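Local coordinates for protein ABC sugar (Ribose) transporter, periplasmic substrate-binding subunit (Rhodobacter sphaeroides, PDB 3L49) that probably binds a sugar such as ribose in the periplasm and delivers it to an ABC transporter, at residues W19-Y24 and E67-N71; T103-N107 and Q246-I251. All coordinates share one frame. Residues are numbered along the deposited sequence.

Interaction 1. Residues W19-Y24 and E67-N71; sequences WDLKAY and EQLGN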
# COMPACT_ATOMS: atom_id res chain seq x y z
N TRP A 19 -4.79 -5.13 4.97
CA TRP A 19 -5.17 -3.83 4.49
C TRP A 19 -6.15 -4.01 3.35
O TRP A 19 -7.19 -3.40 3.32
CB TRP A 19 -3.93 -3.03 4.06
CG TRP A 19 -4.16 -1.58 3.77
CD1 TRP A 19 -3.87 -0.53 4.57
CD2 TRP A 19 -4.69 -1.03 2.58
NE1 TRP A 19 -4.19 0.62 3.96
CE2 TRP A 19 -4.69 0.35 2.73
CE3 TRP A 19 -5.14 -1.56 1.39
CZ2 TRP A 19 -5.14 1.17 1.77
CZ3 TRP A 19 -5.59 -0.75 0.45
CH2 TRP A 19 -5.59 0.61 0.63
N ASP A 20 -5.80 -4.89 2.42
CA ASP A 20 -6.63 -5.14 1.25
C ASP A 20 -8.01 -5.66 1.62
O ASP A 20 -9.00 -5.22 1.06
CB ASP A 20 -5.94 -6.15 0.33
CG ASP A 20 -4.76 -5.56 -0.42
OD1 ASP A 20 -4.21 -4.53 0.03
OD2 ASP A 20 -4.37 -6.14 -1.45
N LEU A 21 -8.05 -6.59 2.57
CA LEU A 21 -9.31 -7.18 3.02
C LEU A 21 -10.20 -6.13 3.68
O LEU A 21 -11.40 -6.08 3.41
CB LEU A 21 -9.07 -8.37 3.95
CG LEU A 21 -10.34 -9.03 4.51
CD1 LEU A 21 -11.16 -9.68 3.40
CD2 LEU A 21 -10.03 -10.04 5.62
N LYS A 22 -9.60 -5.29 4.52
CA LYS A 22 -10.32 -4.17 5.16
C LYS A 22 -10.93 -3.17 4.17
O LYS A 22 -12.07 -2.75 4.36
CB LYS A 22 -9.42 -3.43 6.16
CG LYS A 22 -9.71 -3.70 7.64
CD LYS A 22 -9.29 -5.10 8.09
CE LYS A 22 -8.94 -5.13 9.57
NZ LYS A 22 -7.67 -4.39 9.87
N ALA A 23 -10.18 -2.81 3.13
CA ALA A 23 -10.65 -1.85 2.13
C ALA A 23 -11.79 -2.43 1.29
O ALA A 23 -12.79 -1.75 1.01
CB ALA A 23 -9.49 -1.42 1.24
N TYR A 24 -11.62 -3.69 0.90
CA TYR A 24 -12.56 -4.44 0.07
C TYR A 24 -13.89 -4.64 0.78
O TYR A 24 -14.95 -4.43 0.19
CB TYR A 24 -11.92 -5.78 -0.27
CG TYR A 24 -12.63 -6.65 -1.28
CD1 TYR A 24 -13.38 -7.75 -0.87
CD2 TYR A 24 -12.51 -6.41 -2.65
CE1 TYR A 24 -14.01 -8.57 -1.80
CE2 TYR A 24 -13.14 -7.22 -3.59
CZ TYR A 24 -13.89 -8.30 -3.14
OH TYR A 24 -14.51 -9.12 -4.05
N GLU A 67 -11.97 0.41 -8.72
CA GLU A 67 -10.80 -0.43 -8.91
C GLU A 67 -9.89 -0.29 -7.68
O GLU A 67 -9.62 0.82 -7.24
CB GLU A 67 -10.09 -0.02 -10.20
CG GLU A 67 -9.18 -1.09 -10.81
CD GLU A 67 -7.91 -1.31 -10.01
OE1 GLU A 67 -7.36 -0.34 -9.46
OE2 GLU A 67 -7.46 -2.48 -9.94
N GLN A 68 -9.40 -1.40 -7.15
CA GLN A 68 -8.49 -1.35 -6.00
C GLN A 68 -7.13 -1.99 -6.27
O GLN A 68 -7.04 -3.18 -6.57
CB GLN A 68 -9.16 -2.00 -4.79
CG GLN A 68 -8.27 -2.17 -3.59
CD GLN A 68 -9.03 -2.70 -2.40
OE1 GLN A 68 -10.18 -2.32 -2.16
NE2 GLN A 68 -8.40 -3.60 -1.64
N LEU A 69 -6.08 -1.17 -6.17
CA LEU A 69 -4.67 -1.59 -6.29
C LEU A 69 -4.30 -2.32 -7.59
O LEU A 69 -5.05 -2.30 -8.56
CB LEU A 69 -4.21 -2.38 -5.06
CG LEU A 69 -3.99 -1.53 -3.81
CD1 LEU A 69 -4.20 -2.35 -2.56
CD2 LEU A 69 -2.60 -0.87 -3.82
N GLY A 70 -3.13 -2.96 -7.59
CA GLY A 70 -2.67 -3.66 -8.78
C GLY A 70 -1.70 -2.85 -9.61
O GLY A 70 -1.41 -1.69 -9.31
N ASN A 71 -1.19 -3.48 -10.67
CA ASN A 71 -0.23 -2.85 -11.58
C ASN A 71 -0.93 -1.99 -12.61
O ASN A 71 -1.78 -2.47 -13.36
CB ASN A 71 0.62 -3.91 -12.26
CG ASN A 71 1.84 -4.31 -11.45
OD1 ASN A 71 2.90 -4.55 -12.01
ND2 ASN A 71 1.69 -4.38 -10.13
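Gln-68, the last residue of strand 64-68, reaches out in a fully extended t,t conformation from the carboxyl end of the strand to the first turns of helix 18-33. Its NE2 donates to Asp-20 O (3.2 Å, N-H...O angle 155°), the same carbonyl that accepts the helical bond from Tyr-24 N (3.0 Å), so the side chain adds a second donor without breaking the helix. OE1 of Gln-68 packs against Ala-23 CB (3.6 Å) and is itself hydrogen-bonded to Gln-27, one turn further along. The small Ala-23, whose CA-CB bond points at the strand, lets the amide come this close.

Beyond Gln-68 the chain turns into a loop, with Leu-69 at a positive phi (56°). Its m,t side chain brings CD1 to 3.7 Å from Trp-19 CZ3, approaching the indole obliquely, and to 3.4 Å from Asp-20 OD1. Asp-20, an m rotamer, turns its other oxygen to a salt bridge with Arg-45; its side chain lies about 4 Å from the bound unidentified ligand. Tyr-24, a t rotamer, packs its ring on strands 7-12 and 37-42.

Strand 64-68 runs parallel to its neighbour 7-12, and the contact joins the start of helix 18-33 to the carboxyl end of strand 64-68, in a Rossmann-like lobe, where periplasmic binding proteins hold their ligands. The chemistry implies a division: a satisfied amide anchors the buried helix backbone, while leucine and indole form an apolar patch beside a charged carboxylate.

Interaction 2. Residues T103-N107 and Q246-I251; sequences TTSNN and QQPSEI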
# COMPACT_ATOMS: atom_id res chain seq x y z
N THR A 103 -9.63 7.69 -4.08
CA THR A 103 -9.61 7.73 -2.62
C THR A 103 -8.39 6.95 -2.11
O THR A 103 -8.13 5.86 -2.57
CB THR A 103 -10.93 7.20 -2.00
OG1 THR A 103 -12.03 7.96 -2.52
CG2 THR A 103 -10.92 7.34 -0.48
N THR A 104 -7.66 7.53 -1.16
CA THR A 104 -6.33 7.05 -0.79
C THR A 104 -5.86 7.71 0.51
O THR A 104 -6.68 8.24 1.25
CB THR A 104 -5.31 7.30 -1.96
OG1 THR A 104 -4.03 6.74 -1.65
CG2 THR A 104 -5.19 8.80 -2.29
N SER A 105 -4.56 7.65 0.80
CA SER A 105 -3.94 8.41 1.88
C SER A 105 -2.95 9.40 1.28
O SER A 105 -2.71 9.37 0.07
CB SER A 105 -3.21 7.48 2.83
OG SER A 105 -4.11 6.67 3.55
N ASN A 106 -2.38 10.26 2.11
CA ASN A 106 -1.37 11.20 1.64
C ASN A 106 -0.02 10.51 1.66
O ASN A 106 0.72 10.56 2.64
CB ASN A 106 -1.35 12.48 2.47
CG ASN A 106 -0.49 13.57 1.84
OD1 ASN A 106 0.30 13.32 0.93
ND2 ASN A 106 -0.66 14.80 2.31
N ASN A 107 0.30 9.88 0.53
CA ASN A 107 1.48 9.03 0.44
C ASN A 107 2.76 9.82 0.30
O ASN A 107 3.85 9.29 0.52
CB ASN A 107 1.29 8.00 -0.67
CG ASN A 107 0.33 6.92 -0.26
OD1 ASN A 107 0.66 6.08 0.57
ND2 ASN A 107 -0.89 6.95 -0.81
N GLN A 246 -2.36 3.48 8.34
CA GLN A 246 -3.44 3.97 7.49
C GLN A 246 -4.82 3.52 7.96
O GLN A 246 -4.93 2.70 8.86
CB GLN A 246 -3.25 3.46 6.06
CG GLN A 246 -1.99 3.92 5.35
CD GLN A 246 -1.99 3.44 3.93
OE1 GLN A 246 -2.45 4.14 3.03
NE2 GLN A 246 -1.53 2.22 3.72
N GLN A 247 -5.87 4.04 7.33
CA GLN A 247 -7.23 3.60 7.62
C GLN A 247 -7.94 3.00 6.39
O GLN A 247 -8.78 3.68 5.78
CB GLN A 247 -8.05 4.77 8.18
CG GLN A 247 -7.51 5.36 9.47
CD GLN A 247 -7.96 6.80 9.69
OE1 GLN A 247 -9.01 7.21 9.21
NE2 GLN A 247 -7.16 7.56 10.42
N PRO A 248 -7.61 1.74 6.02
CA PRO A 248 -8.24 1.10 4.85
C PRO A 248 -9.77 1.02 4.91
O PRO A 248 -10.42 1.22 3.89
CB PRO A 248 -7.63 -0.31 4.84
CG PRO A 248 -7.06 -0.50 6.20
CD PRO A 248 -6.59 0.85 6.61
N SER A 249 -10.32 0.76 6.10
CA SER A 249 -11.77 0.77 6.29
C SER A 249 -12.40 2.14 6.00
O SER A 249 -13.51 2.21 5.46
CB SER A 249 -12.14 0.29 7.69
OG SER A 249 -11.93 -1.11 7.79
N GLU A 250 -11.68 3.21 6.34
CA GLU A 250 -12.14 4.56 5.97
C GLU A 250 -12.04 4.83 4.49
O GLU A 250 -12.97 5.37 3.90
CB GLU A 250 -11.39 5.64 6.74
CG GLU A 250 -12.10 6.04 8.00
CD GLU A 250 -13.43 6.74 7.76
OE1 GLU A 250 -14.42 6.33 8.40
OE2 GLU A 250 -13.48 7.70 6.96
N ILE A 251 -10.90 4.45 3.90
CA ILE A 251 -10.64 4.61 2.46
C ILE A 251 -11.75 3.96 1.62
O ILE A 251 -12.31 4.60 0.73
CB ILE A 251 -9.21 4.10 2.08
CG1 ILE A 251 -8.16 5.17 2.42
CG2 ILE A 251 -9.11 3.76 0.62
CD1 ILE A 251 -6.83 4.62 2.95
O HOH W 1 -2.82 4.68 0.40
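The hinge between the two lobes of a periplasmic binding protein is where these segments meet, beside the bound ligand in the cleft. Ser-105 OG donates a hydrogen bond to Gln-246 OE1 (3.1 Å), and a water reinforces the pair: it donates to Gln-246 OE1 (2.7 Å), accepts from Asn-107 ND2 (3.2 Å) and takes a weak bond from Ser-105 N (3.5 Å). With its oxygen thus occupied, Gln-246 turns NE2 to the bound unidentified ligand, to which it is hydrogen-bonded.

In this two-lobed fold, strand 101-105 belongs to the amino-terminal lobe and the chain then crosses through Asn-106, the centre of an inverse gamma turn, into helix 107-122 of the other lobe. Residues 246-247 make a return crossing that leads into helix 248-263, and Ile-251 in its first turns packs against the strand. Its CG1 lies 3.6 Å from Thr-104 O and its CD1 3.5 Å from Ser-105 OG, while its carbonyl O is 3.3 Å from Thr-103 CG2. Thr-103 and Ser-105 point their CA-CB bonds at the helix segment; Thr-104 points away, and its hydroxyl is hydrogen-bonded to Asp-93. Asn-107 OD1, at the start of helix 107-122, is hydrogen-bonded to Arg-143 of helix 138-152 in the same lobe.

Overall arrangement
Interactions 1 and 2 lie in series along the chain, yet their centres are just 11 Å apart and both reach the same sheet. Trp-19 and Lys-22 join them: Trp-19 NE1 packs 3.1 Å from Gln-246 NE2, Trp-19 O lies 3.5 Å from Pro-248 CB, and Lys-22 CG lies 3.4 Å from Ser-249 OG. Helices 18-33 and 248-263 therefore start side by side. The unidentified ligand is bordered by both contacts, with the side chain of Asp-20 about 4 Å and that of Gln-246 about 3 Å from it (nearest atoms). Interaction 1 thus belongs to one lobe's wall of the cleft, whereas interaction 2 sits at the crossovers between lobes.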